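Local atomic coordinates of obscurin (Homo sapiens, PDB entry 2YZ8), a protein that probably serves as a giant structural and signalling protein of striated muscle, built largely from immunoglobulin-like domains such as this one. Residues Leu28-Ser33 / Ala61-Val66; Val9-Ala14 / Tyr78-Gly83; Asp17-Glu22 / Thr92-Pro97. All coordinates share one frame; numbering follows the deposited sequence.

Interaction 1: residues Leu28-Ser33 / Ala61-Val66; sequences LRCVLS and AMLELV
In the four-stranded sheet of an immunoglobulin sandwich, Leu28-Leu32 pairs antiparallel with Met62-Val66, the strand axes 4.7 Å apart. Leu28 faces Leu65 and Cys30 faces Leu63 as hydrogen-bonded pairs, each with two N-H...O=C bonds; Leu28 N lies 2.8 Å from Leu65 O, and Cys30 N lies 3.0 Å from Leu63 O. Leu32 N closes the row on Ala61 O at 2.9 Å, nearly straight at hydrogen (172°). Between these pairs, the CA of Arg29 and of Glu64 lean C-H groups on Leu63 O and Leu28 O.

Leu28, Cys30, Leu63 and Leu65 project into the core. Leu28 and Leu65 lie side by side, methyl CD2 facing methyl CD2 at 4.1 Å. Cys30 has SG between the backbone N and the carbonyl carbon (chi1 61°), and this sulfur rests 3.9 Å from Leu63 CB. The Leu32 and Leu63 side chains cross obliquely, with Leu32 CG 3.7 Å from Leu63 CD1. An alanine at Leu32 would probably leave a gap beside Leu63 CD1, where CG and CD1 had packed.

The other face carries Arg29, Val31, Glu64 and the selenomethionine Met62. Val31 CG2 lies 4.3 Å from Met62 SE; Arg29 and Glu64 carry opposite charges too far apart for a salt bridge, the carboxylate oxygen OE2 lying well out of the guanidinium plane. An apolar inner face and a mixed, more open outer one are typical of paired strands B and E in an I-set immunoglobulin domain.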
loop_
_atom_site.group_PDB
_atom_site.type_symbol
_atom_site.label_atom_id
_atom_site.label_comp_id
_atom_site.label_asym_id
_atom_site.label_seq_id
_atom_site.Cartn_x
_atom_site.Cartn_y
_atom_site.Cartn_z
ATOM N N LEU A 28 -3.694 -2.462 1.643
ATOM C CA LEU A 28 -2.494 -2.133 2.406
ATOM C C LEU A 28 -2.731 -0.856 3.203
ATOM O O LEU A 28 -3.080 0.184 2.636
ATOM C CB LEU A 28 -1.296 -1.972 1.471
ATOM C CG LEU A 28 -0.714 -3.255 0.871
ATOM C CD1 LEU A 28 -1.743 -4.066 0.088
ATOM C CD2 LEU A 28 0.443 -2.896 -0.025
ATOM N N ARG A 29 -2.541 -0.942 4.517
ATOM C CA ARG A 29 -2.862 0.171 5.413
ATOM C C ARG A 29 -1.674 0.598 6.267
ATOM O O ARG A 29 -0.952 -0.244 6.804
ATOM C CB ARG A 29 -4.016 -0.209 6.342
ATOM C CG ARG A 29 -5.358 -0.420 5.664
ATOM C CD ARG A 29 -6.406 -0.773 6.701
ATOM N NE ARG A 29 -7.757 -0.822 6.148
ATOM C CZ ARG A 29 -8.362 -1.930 5.728
ATOM N NH1 ARG A 29 -9.594 -1.866 5.244
ATOM N NH2 ARG A 29 -7.737 -3.103 5.782
ATOM N N CYS A 30 -1.488 1.910 6.396
ATOM C CA CYS A 30 -0.542 2.467 7.359
ATOM C C CYS A 30 -1.079 3.773 7.937
ATOM O O CYS A 30 -2.126 4.266 7.506
ATOM C CB CYS A 30 0.859 2.647 6.751
ATOM S SG CYS A 30 0.949 3.758 5.329
ATOM N N VAL A 31 -0.380 4.321 8.929
ATOM C CA VAL A 31 -0.873 5.498 9.653
ATOM C C VAL A 31 0.227 6.538 9.865
ATOM O O VAL A 31 1.347 6.197 10.253
ATOM C CB VAL A 31 -1.475 5.103 11.030
ATOM C CG1 VAL A 31 -2.044 6.317 11.743
ATOM C CG2 VAL A 31 -2.556 4.037 10.876
ATOM N N LEU A 32 -0.103 7.801 9.605
ATOM C CA LEU A 32 0.802 8.929 9.839
ATOM C C LEU A 32 0.617 9.502 11.247
ATOM O O LEU A 32 -0.412 9.270 11.886
ATOM C CB LEU A 32 0.531 10.044 8.817
ATOM C CG LEU A 32 0.764 9.783 7.329
ATOM C CD1 LEU A 32 -0.025 10.801 6.487
ATOM C CD2 LEU A 32 2.245 9.805 6.981
ATOM N N SER A 33 1.606 10.266 11.712
ATOM C CA SER A 33 1.560 10.907 13.039
ATOM C C SER A 33 0.681 12.158 13.076
ATOM O O SER A 33 0.355 12.668 14.155
ATOM C CB SER A 33 2.973 11.238 13.532
ATOM O OG SER A 33 3.668 12.037 12.592
ATOM N N ALA A 61 -5.375 10.561 9.141
ATOM C CA ALA A 61 -4.007 10.047 9.193
ATOM C C ALA A 61 -3.896 8.601 8.684
ATOM O O ALA A 61 -2.782 8.093 8.478
ATOM C CB ALA A 61 -3.464 10.159 10.604
HETATM N N MSE A 62 -5.038 7.947 8.482
HETATM C CA MSE A 62 -5.067 6.582 7.948
HETATM C C MSE A 62 -4.864 6.597 6.432
HETATM O O MSE A 62 -5.575 7.297 5.695
HETATM C CB MSE A 62 -6.383 5.865 8.278
HETATM C CG MSE A 62 -7.075 6.273 9.579
HETATM SE SE MSE A 62 -6.660 5.230 11.183
HETATM C CE MSE A 62 -8.103 5.864 12.299
ATOM N N LEU A 63 -3.903 5.800 5.979
ATOM C CA LEU A 63 -3.579 5.675 4.563
ATOM C C LEU A 63 -3.880 4.262 4.081
ATOM O O LEU A 63 -3.649 3.288 4.794
ATOM C CB LEU A 63 -2.102 5.998 4.321
ATOM C CG LEU A 63 -1.634 7.418 4.651
ATOM C CD1 LEU A 63 -0.120 7.462 4.628
ATOM C CD2 LEU A 63 -2.232 8.438 3.691
ATOM N N GLU A 64 -4.385 4.163 2.858
ATOM C CA GLU A 64 -4.866 2.894 2.337
ATOM C C GLU A 64 -4.559 2.778 0.839
ATOM O O GLU A 64 -4.823 3.707 0.069
ATOM C CB GLU A 64 -6.370 2.810 2.598
ATOM C CG GLU A 64 -7.053 1.538 2.151
ATOM C CD GLU A 64 -8.556 1.571 2.387
ATOM O OE1 GLU A 64 -9.290 0.887 1.646
ATOM O OE2 GLU A 64 -9.005 2.281 3.312
ATOM N N LEU A 65 -3.991 1.640 0.445
ATOM C CA LEU A 65 -3.814 1.294 -0.968
ATOM C C LEU A 65 -4.605 0.032 -1.278
ATOM O O LEU A 65 -4.404 -1.015 -0.656
ATOM C CB LEU A 65 -2.333 1.075 -1.330
ATOM C CG LEU A 65 -2.035 0.494 -2.725
ATOM C CD1 LEU A 65 -2.205 1.543 -3.824
ATOM C CD2 LEU A 65 -0.644 -0.137 -2.793
ATOM N N VAL A 66 -5.503 0.142 -2.246
ATOM C CA VAL A 66 -6.289 -0.992 -2.685
ATOM C C VAL A 66 -5.710 -1.484 -4.006
ATOM O O VAL A 66 -5.577 -0.723 -4.964
ATOM C CB VAL A 66 -7.798 -0.639 -2.811
ATOM C CG1 VAL A 66 -8.615 -1.879 -3.142
ATOM C CG2 VAL A 66 -8.302 -0.021 -1.516
#

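Interaction 2: residues Val9-Ala14 / Tyr78-Gly83; sequences VRFQEA and YSCSFG
Phe11 pushes the far end of its ring against Cys80, with CZ 3.6 Å from SG and CE2 3.7 Å from the same sulfur. The sulfur stands 4.8 Å from the ring centroid and 71° off the ring normal, an oblique sulfur-aromatic contact. The ring tip also reaches the backbone: Phe11 CE1 and CZ each lie 3.5 Å from Cys80 O, and CE1 is 3.8 Å from Phe82 N. Phe11 CG is anti to the carbonyl carbon, beside the backbone N (chi1 -73°); the ring beyond it lies between the two sheets.

Two residues earlier on one strand and two later on the other, Val9 meets Phe82. Its CB lies 3.6 Å from Phe82 CE1 and its methyl CG1 3.8 Å from Phe82 CD1, the two side chains crossing at about a right angle. Ala36 borders both of them.

Past Phe11 the chain turns a corner at Gln12, where Gln12 and Glu13 both face Val31 in a classic beta bulge. Strand 11-13 belongs to the four-stranded sheet and strand 76-82 to the five-stranded one; Phe11 also touches Cys30 and Leu63 on its own sheet and Thr87 on the other. With no hydrogen bond joining the two segments, the contact between them is van der Waals in kind, aromatic carbon against sulfur, aliphatic carbon and a stretch of main chain.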
loop_
_atom_site.group_PDB
_atom_site.type_symbol
_atom_site.label_atom_id
_atom_site.label_comp_id
_atom_site.label_asym_id
_atom_site.label_seq_id
_atom_site.Cartn_x
_atom_site.Cartn_y
_atom_site.Cartn_z
ATOM N N VAL A 9 6.311 14.958 10.270
ATOM C CA VAL A 9 5.378 13.849 10.070
ATOM C C VAL A 9 6.094 12.509 9.868
ATOM O O VAL A 9 6.970 12.381 9.010
ATOM C CB VAL A 9 4.403 14.131 8.895
ATOM C CG1 VAL A 9 3.475 12.944 8.653
ATOM C CG2 VAL A 9 3.592 15.400 9.162
ATOM N N ARG A 10 5.708 11.521 10.672
ATOM C CA ARG A 10 6.296 10.183 10.639
ATOM C C ARG A 10 5.205 9.134 10.451
ATOM O O ARG A 10 4.050 9.363 10.812
ATOM C CB ARG A 10 7.041 9.902 11.951
ATOM C CG ARG A 10 8.538 10.234 11.977
ATOM C CD ARG A 10 8.850 11.697 11.686
ATOM N NE ARG A 10 10.156 12.108 12.203
ATOM C CZ ARG A 10 10.931 13.035 11.644
ATOM N NH1 ARG A 10 10.553 13.642 10.526
ATOM N NH2 ARG A 10 12.097 13.348 12.195
ATOM N N PHE A 11 5.569 7.983 9.892
ATOM C CA PHE A 11 4.666 6.835 9.887
ATOM C C PHE A 11 4.563 6.276 11.300
ATOM O O PHE A 11 5.475 5.620 11.788
ATOM C CB PHE A 11 5.107 5.772 8.872
ATOM C CG PHE A 11 4.853 6.173 7.448
ATOM C CD1 PHE A 11 5.883 6.679 6.660
ATOM C CD2 PHE A 11 3.571 6.088 6.909
ATOM C CE1 PHE A 11 5.646 7.074 5.340
ATOM C CE2 PHE A 11 3.326 6.484 5.589
ATOM C CZ PHE A 11 4.365 6.975 4.806
ATOM N N GLN A 12 3.452 6.588 11.961
ATOM C CA GLN A 12 3.209 6.163 13.337
ATOM C C GLN A 12 2.950 4.659 13.397
ATOM O O GLN A 12 3.398 3.981 14.323
ATOM C CB GLN A 12 2.025 6.936 13.920
ATOM C CG GLN A 12 1.689 6.572 15.353
ATOM C CD GLN A 12 0.811 7.596 16.006
ATOM O OE1 GLN A 12 0.973 8.797 15.787
ATOM N NE2 GLN A 12 -0.123 7.137 16.828
ATOM N N GLU A 13 2.221 4.153 12.404
ATOM C CA GLU A 13 2.015 2.715 12.244
ATOM C C GLU A 13 2.523 2.282 10.879
ATOM O O GLU A 13 2.073 2.780 9.844
ATOM C CB GLU A 13 0.540 2.341 12.412
ATOM C CG GLU A 13 0.018 2.466 13.840
ATOM N N ALA A 14 3.472 1.356 10.898
ATOM C CA ALA A 14 4.098 0.840 9.691
ATOM C C ALA A 14 3.148 -0.039 8.871
ATOM O O ALA A 14 2.201 -0.609 9.408
ATOM C CB ALA A 14 5.363 0.057 10.063
ATOM N N TYR A 78 5.629 -3.479 -1.493
ATOM C CA TYR A 78 5.024 -2.168 -1.641
ATOM C C TYR A 78 5.533 -1.240 -0.549
ATOM O O TYR A 78 5.908 -1.693 0.531
ATOM C CB TYR A 78 3.506 -2.276 -1.541
ATOM C CG TYR A 78 2.859 -2.983 -2.703
ATOM C CD1 TYR A 78 2.280 -2.255 -3.748
ATOM C CD2 TYR A 78 2.792 -4.379 -2.747
ATOM C CE1 TYR A 78 1.677 -2.897 -4.820
ATOM C CE2 TYR A 78 2.192 -5.030 -3.807
ATOM C CZ TYR A 78 1.635 -4.285 -4.840
ATOM O OH TYR A 78 1.047 -4.924 -5.892
ATOM N N SER A 79 5.527 0.063 -0.832
ATOM C CA SER A 79 6.040 1.053 0.108
ATOM C C SER A 79 5.199 2.315 0.065
ATOM O O SER A 79 4.582 2.621 -0.958
ATOM C CB SER A 79 7.488 1.406 -0.217
ATOM O OG SER A 79 8.310 0.254 -0.137
ATOM N N CYS A 80 5.182 3.036 1.183
ATOM C CA CYS A 80 4.522 4.339 1.256
ATOM C C CYS A 80 5.539 5.344 1.764
ATOM O O CYS A 80 6.363 5.020 2.630
ATOM C CB CYS A 80 3.295 4.298 2.166
ATOM S SG CYS A 80 2.260 5.796 2.068
ATOM N N SER A 81 5.501 6.552 1.204
ATOM C CA SER A 81 6.491 7.569 1.529
ATOM C C SER A 81 5.882 8.952 1.672
ATOM O O SER A 81 4.999 9.339 0.902
ATOM C CB SER A 81 7.590 7.601 0.468
ATOM O OG SER A 81 7.073 8.057 -0.766
ATOM N N PHE A 82 6.354 9.686 2.673
ATOM C CA PHE A 82 5.978 11.084 2.842
ATOM C C PHE A 82 7.222 11.881 3.210
ATOM O O PHE A 82 7.867 11.609 4.228
ATOM C CB PHE A 82 4.884 11.262 3.899
ATOM C CG PHE A 82 4.454 12.693 4.080
ATOM C CD1 PHE A 82 4.922 13.449 5.156
ATOM C CD2 PHE A 82 3.609 13.298 3.157
ATOM C CE1 PHE A 82 4.536 14.784 5.318
ATOM C CE2 PHE A 82 3.223 14.635 3.308
ATOM C CZ PHE A 82 3.694 15.377 4.390
ATOM N N GLY A 83 7.548 12.860 2.371
ATOM C CA GLY A 83 8.758 13.650 2.543
ATOM C C GLY A 83 9.952 12.719 2.532
ATOM O O GLY A 83 10.174 12.006 1.553
#

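Interaction 3: residues Asp17-Glu22 / Thr92-Pro97; sequences DLEVLE and TVTALP
Backbone hydrogen bonds join Leu18-Leu21 to Thr92-Thr94 as parallel neighbours, with Thr92 N donating to Leu18 O at 2.8 Å and Val20 N to Thr92 O at 2.9 Å. The series continues with Thr94 N on Val20 O and ends with Glu22 N on Thr94 O, 2.8 Å long. The CA of Glu19, Val93 and Leu21 add C-H...O contacts.

Polar side chains supplement this at the surface. Glu19 CG is anti to the backbone N (chi1 -175°) and the chain beyond is extended; Thr94 OG1 donates a weak hydrogen bond to Glu19 OE1, 3.3 Å away. A water donates to Leu18 O at 2.9 Å and lies 2.7 Å from Thr92 OG1, giving this carbonyl a second partner beside Thr92 N.

Apolar contacts fill the rest. Leu21 and Leu96 cross at about a right angle, Leu21 CG 4.0 Å from Leu96 CD2, and Val93 CG1 lies 3.9 Å from Glu22 CA. Val20 and Val93 both reach Leu70. In this A'-G pairing of I-set domains, four main-chain hydrogen bonds set the alignment, while the side chains contribute a single weak hydrogen bond, a water bridge and apolar packing.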
loop_
_atom_site.group_PDB
_atom_site.type_symbol
_atom_site.label_atom_id
_atom_site.label_comp_id
_atom_site.label_asym_id
_atom_site.label_seq_id
_atom_site.Cartn_x
_atom_site.Cartn_y
_atom_site.Cartn_z
ATOM N N ASP A 17 3.086 -6.823 6.494
ATOM C CA ASP A 17 3.135 -7.906 5.512
ATOM C C ASP A 17 1.784 -8.605 5.452
ATOM O O ASP A 17 1.221 -8.954 6.491
ATOM C CB ASP A 17 4.195 -8.945 5.899
ATOM C CG ASP A 17 5.616 -8.408 5.825
ATOM O OD1 ASP A 17 6.464 -8.899 6.599
ATOM O OD2 ASP A 17 5.899 -7.517 4.995
ATOM N N LEU A 18 1.274 -8.820 4.243
ATOM C CA LEU A 18 -0.002 -9.522 4.066
ATOM C C LEU A 18 0.036 -10.692 3.096
ATOM O O LEU A 18 0.853 -10.732 2.178
ATOM C CB LEU A 18 -1.136 -8.567 3.670
ATOM C CG LEU A 18 -0.954 -7.102 3.292
ATOM C CD1 LEU A 18 -0.026 -6.915 2.101
ATOM C CD2 LEU A 18 -2.330 -6.518 2.997
ATOM N N GLU A 19 -0.873 -11.635 3.322
ATOM C CA GLU A 19 -1.081 -12.775 2.438
ATOM C C GLU A 19 -2.555 -12.823 2.049
ATOM O O GLU A 19 -3.425 -12.929 2.912
ATOM C CB GLU A 19 -0.663 -14.077 3.124
ATOM C CG GLU A 19 -0.741 -15.296 2.215
ATOM C CD GLU A 19 -0.638 -16.613 2.968
ATOM O OE1 GLU A 19 -1.619 -17.389 2.932
ATOM O OE2 GLU A 19 0.416 -16.879 3.588
ATOM N N VAL A 20 -2.826 -12.737 0.750
ATOM C CA VAL A 20 -4.198 -12.646 0.241
ATOM C C VAL A 20 -4.399 -13.651 -0.892
ATOM O O VAL A 20 -3.464 -13.931 -1.644
ATOM C CB VAL A 20 -4.515 -11.213 -0.277
ATOM C CG1 VAL A 20 -5.951 -11.113 -0.786
ATOM C CG2 VAL A 20 -4.284 -10.171 0.810
ATOM N N LEU A 21 -5.616 -14.183 -1.005
ATOM C CA LEU A 21 -5.985 -15.071 -2.112
ATOM C C LEU A 21 -5.974 -14.343 -3.454
ATOM O O LEU A 21 -6.285 -13.152 -3.529
ATOM C CB LEU A 21 -7.373 -15.692 -1.886
ATOM C CG LEU A 21 -7.605 -16.913 -0.978
ATOM C CD1 LEU A 21 -6.596 -18.039 -1.235
ATOM C CD2 LEU A 21 -7.626 -16.535 0.503
ATOM N N GLU A 22 -5.624 -15.078 -4.504
ATOM C CA GLU A 22 -5.727 -14.621 -5.889
ATOM C C GLU A 22 -7.167 -14.199 -6.207
ATOM O O GLU A 22 -8.119 -14.804 -5.709
ATOM C CB GLU A 22 -5.304 -15.759 -6.822
ATOM C CG GLU A 22 -5.040 -15.361 -8.267
ATOM C CD GLU A 22 -4.774 -16.554 -9.177
ATOM O OE1 GLU A 22 -4.910 -17.716 -8.728
ATOM O OE2 GLU A 22 -4.428 -16.327 -10.358
ATOM N N THR A 92 1.946 -11.146 -0.319
ATOM C CA THR A 92 2.042 -12.512 -0.834
ATOM C C THR A 92 0.681 -12.901 -1.400
ATOM O O THR A 92 -0.349 -12.698 -0.754
ATOM C CB THR A 92 2.505 -13.507 0.269
ATOM O OG1 THR A 92 3.814 -13.139 0.710
ATOM C CG2 THR A 92 2.552 -14.958 -0.241
ATOM N N VAL A 93 0.680 -13.436 -2.620
ATOM C CA VAL A 93 -0.560 -13.866 -3.263
ATOM C C VAL A 93 -0.604 -15.386 -3.313
ATOM O O VAL A 93 0.352 -16.032 -3.765
ATOM C CB VAL A 93 -0.731 -13.230 -4.668
ATOM C CG1 VAL A 93 -1.974 -13.789 -5.382
ATOM C CG2 VAL A 93 -0.831 -11.707 -4.536
ATOM N N THR A 94 -1.705 -15.950 -2.816
ATOM C CA THR A 94 -1.890 -17.405 -2.756
ATOM C C THR A 94 -2.866 -17.834 -3.844
ATOM O O THR A 94 -3.927 -17.214 -4.019
ATOM C CB THR A 94 -2.416 -17.826 -1.364
ATOM O OG1 THR A 94 -1.471 -17.430 -0.362
ATOM C CG2 THR A 94 -2.636 -19.333 -1.274
ATOM N N ALA A 95 -2.509 -18.892 -4.571
ATOM C CA ALA A 95 -3.343 -19.383 -5.665
ATOM C C ALA A 95 -4.684 -19.898 -5.152
ATOM O O ALA A 95 -4.746 -20.519 -4.089
ATOM C CB ALA A 95 -2.622 -20.463 -6.441
ATOM N N LEU A 96 -5.747 -19.633 -5.910
ATOM C CA LEU A 96 -7.090 -20.106 -5.570
ATOM C C LEU A 96 -7.300 -21.559 -5.992
ATOM O O LEU A 96 -6.955 -21.926 -7.119
ATOM C CB LEU A 96 -8.168 -19.236 -6.229
ATOM C CG LEU A 96 -8.825 -18.080 -5.470
ATOM C CD1 LEU A 96 -9.880 -17.443 -6.356
ATOM C CD2 LEU A 96 -9.446 -18.531 -4.154
ATOM N N PRO A 97 -7.869 -22.387 -5.090
ATOM C CA PRO A 97 -8.262 -23.759 -5.423
ATOM C C PRO A 97 -9.362 -23.807 -6.479
ATOM O O PRO A 97 -9.067 -23.976 -7.662
ATOM C CB PRO A 97 -8.784 -24.313 -4.093
ATOM C CG PRO A 97 -9.126 -23.114 -3.279
ATOM C CD PRO A 97 -8.141 -22.070 -3.676
HETATM O O HOH W 1 3.710 -11.104 2.538
#

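How the interactions relate
Interactions 1 and 2 are about 8 Å apart between centres and share the core: Leu28 CD2 packs on Tyr78 CB at 3.5 Å, and Val31 N lies 3.0 Å from Glu13 O where strand 11-13 borders strand 26-32. They bring together the canonical B- and F-strand cysteine positions of the immunoglobulin fold, but Cys30 SG and Cys80 SG stand 4.1 Å apart, so no disulfide links them in this model. Interaction 3 lies about 21 and 24 Å from interactions 1 and 2 between centres, across the chain's centre from interaction 2. It joins the core through Leu18 CD2, 3.8 Å from Leu28 CD1. The N-terminal chain thus serves both sheets, strand 11-13 in one, 18-21 in the other.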